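Uncharacterized protein Q99UF4 (Staphylococcus aureus, PDB 3B2N) is probably a LuxR-family response regulator that controls transcription by binding DNA, with a CheY-like receiver domain. Local coordinates at residues D40-I45 against L65-E70. Residues are numbered along the deposited sequence; the frame is centred on the assembly and turned at random.
Sequences DAMKLI and LEVLAE
M42 reaches across to helix segment 65-70 and meets two side chains there, the CG1 methyl of V67 and the flat carboxylate end of E70. CG anti to the backbone N (chi1 -166°) directs the methionine chain toward helix 64-73, and bends at chi2 and chi3 set SD between V67 and E70. SD lies 4.0 Å from V67 CG1 and 3.9 Å from E70 CB. The E70 chain, extended beyond CG, turns one face of its carboxylate to the methionine, and the CG-SD edge of M42 lies over that face. M42 SD stands 3.8 Å above E70 CD, almost exactly on the normal to the carboxylate plane, while M42 CG, about 30° off that normal, is 3.6 Å from both E70 OE1 and E70 OE2. This is van der Waals packing; the charge of E70 is met by a salt bridge from OE2 to K74 NZ. Deeper in, I45 completes the contact with its CD1 methyl, 3.8 Å from V67 CG1, which thus sits against both this methyl and M42 SD; I45 also packs on I7 of strand 4-9. No hydrogen bond joins the segments, whose axes pass 10.3 Å apart at 29°, a near-parallel pairing with the M42, V67 and E70 side chains filling the interface. Helices 38-48 and 64-73 flank strand 52-55 in sequence, and their side-by-side packing is that of consecutive helices in the alternating beta-alpha topology of the CheY-like receiver domain, with its parallel five-stranded sheet in order 2-1-3-4-5.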
# COMPACT_ATOMS: atom_id res chain seq x y z
N ASP A 40 -0.53 12.72 -3.74
CA ASP A 40 -1.74 12.30 -4.45
C ASP A 40 -2.48 11.18 -3.71
O ASP A 40 -3.67 11.32 -3.41
CB ASP A 40 -1.38 11.87 -5.88
CG ASP A 40 -2.59 11.71 -6.77
OD1 ASP A 40 -3.60 12.36 -6.46
OD2 ASP A 40 -2.56 10.92 -7.77
N ALA A 41 -1.77 10.09 -3.40
CA ALA A 41 -2.32 8.98 -2.61
C ALA A 41 -2.98 9.47 -1.31
O ALA A 41 -4.09 9.08 -1.00
CB ALA A 41 -1.23 7.94 -2.28
N MET A 42 -2.30 10.31 -0.54
CA MET A 42 -2.83 10.78 0.74
C MET A 42 -4.16 11.49 0.56
O MET A 42 -5.08 11.26 1.33
CB MET A 42 -1.82 11.68 1.47
CG MET A 42 -2.09 11.97 2.99
SD MET A 42 -2.14 10.48 4.06
CE MET A 42 -3.86 10.47 4.56
N LYS A 43 -4.27 12.31 -0.50
CA LYS A 43 -5.51 12.99 -0.82
C LYS A 43 -6.60 12.00 -1.25
O LYS A 43 -7.72 12.07 -0.76
CB LYS A 43 -5.31 14.09 -1.90
CG LYS A 43 -4.30 15.23 -1.60
CD LYS A 43 -4.17 15.69 -0.13
CE LYS A 43 -5.44 16.36 0.48
NZ LYS A 43 -5.57 17.86 0.32
N LEU A 44 -6.27 11.07 -2.14
CA LEU A 44 -7.20 10.00 -2.54
C LEU A 44 -7.68 9.20 -1.32
O LEU A 44 -8.87 8.94 -1.16
CB LEU A 44 -6.54 9.08 -3.57
CG LEU A 44 -6.28 9.75 -4.91
CD1 LEU A 44 -5.17 9.07 -5.67
CD2 LEU A 44 -7.56 9.77 -5.72
N ILE A 45 -6.76 8.81 -0.46
CA ILE A 45 -7.10 8.09 0.76
C ILE A 45 -8.13 8.84 1.63
O ILE A 45 -9.13 8.27 2.05
CB ILE A 45 -5.80 7.74 1.55
CG1 ILE A 45 -4.96 6.71 0.78
CG2 ILE A 45 -6.08 7.22 2.98
CD1 ILE A 45 -3.51 6.62 1.27
N LEU A 65 6.20 5.70 3.60
CA LEU A 65 6.41 5.79 5.04
C LEU A 65 5.83 7.08 5.65
O LEU A 65 5.25 7.03 6.73
CB LEU A 65 7.90 5.64 5.39
CG LEU A 65 8.64 4.31 5.11
CD1 LEU A 65 10.20 4.47 5.25
CD2 LEU A 65 8.12 3.14 6.00
N GLU A 66 6.00 8.21 4.98
CA GLU A 66 5.29 9.45 5.36
C GLU A 66 3.75 9.33 5.24
O GLU A 66 3.02 9.85 6.06
CB GLU A 66 5.79 10.61 4.52
CG GLU A 66 7.25 10.92 4.78
CD GLU A 66 7.85 11.87 3.77
OE1 GLU A 66 7.60 11.77 2.54
OE2 GLU A 66 8.62 12.74 4.23
N VAL A 67 3.26 8.67 4.20
CA VAL A 67 1.82 8.43 4.07
C VAL A 67 1.35 7.53 5.25
O VAL A 67 0.37 7.83 5.90
CB VAL A 67 1.47 7.78 2.72
CG1 VAL A 67 -0.03 7.36 2.66
CG2 VAL A 67 1.80 8.74 1.54
N LEU A 68 2.06 6.43 5.51
CA LEU A 68 1.73 5.56 6.65
C LEU A 68 1.72 6.37 7.94
O LEU A 68 0.75 6.30 8.72
CB LEU A 68 2.75 4.40 6.75
CG LEU A 68 2.85 3.64 8.10
CD1 LEU A 68 1.55 2.89 8.39
CD2 LEU A 68 4.00 2.66 8.03
N ALA A 69 2.75 7.17 8.17
CA ALA A 69 2.80 7.98 9.39
C ALA A 69 1.58 8.88 9.51
O ALA A 69 1.03 9.02 10.61
CB ALA A 69 4.10 8.80 9.51
N GLU A 70 1.13 9.47 8.39
CA GLU A 70 0.02 10.41 8.49
C GLU A 70 -1.30 9.71 8.75
O GLU A 70 -2.14 10.21 9.50
CB GLU A 70 -0.11 11.29 7.23
CG GLU A 70 -0.96 12.52 7.47
CD GLU A 70 -1.04 13.40 6.25
OE1 GLU A 70 -0.02 13.52 5.53
OE2 GLU A 70 -2.12 14.00 6.02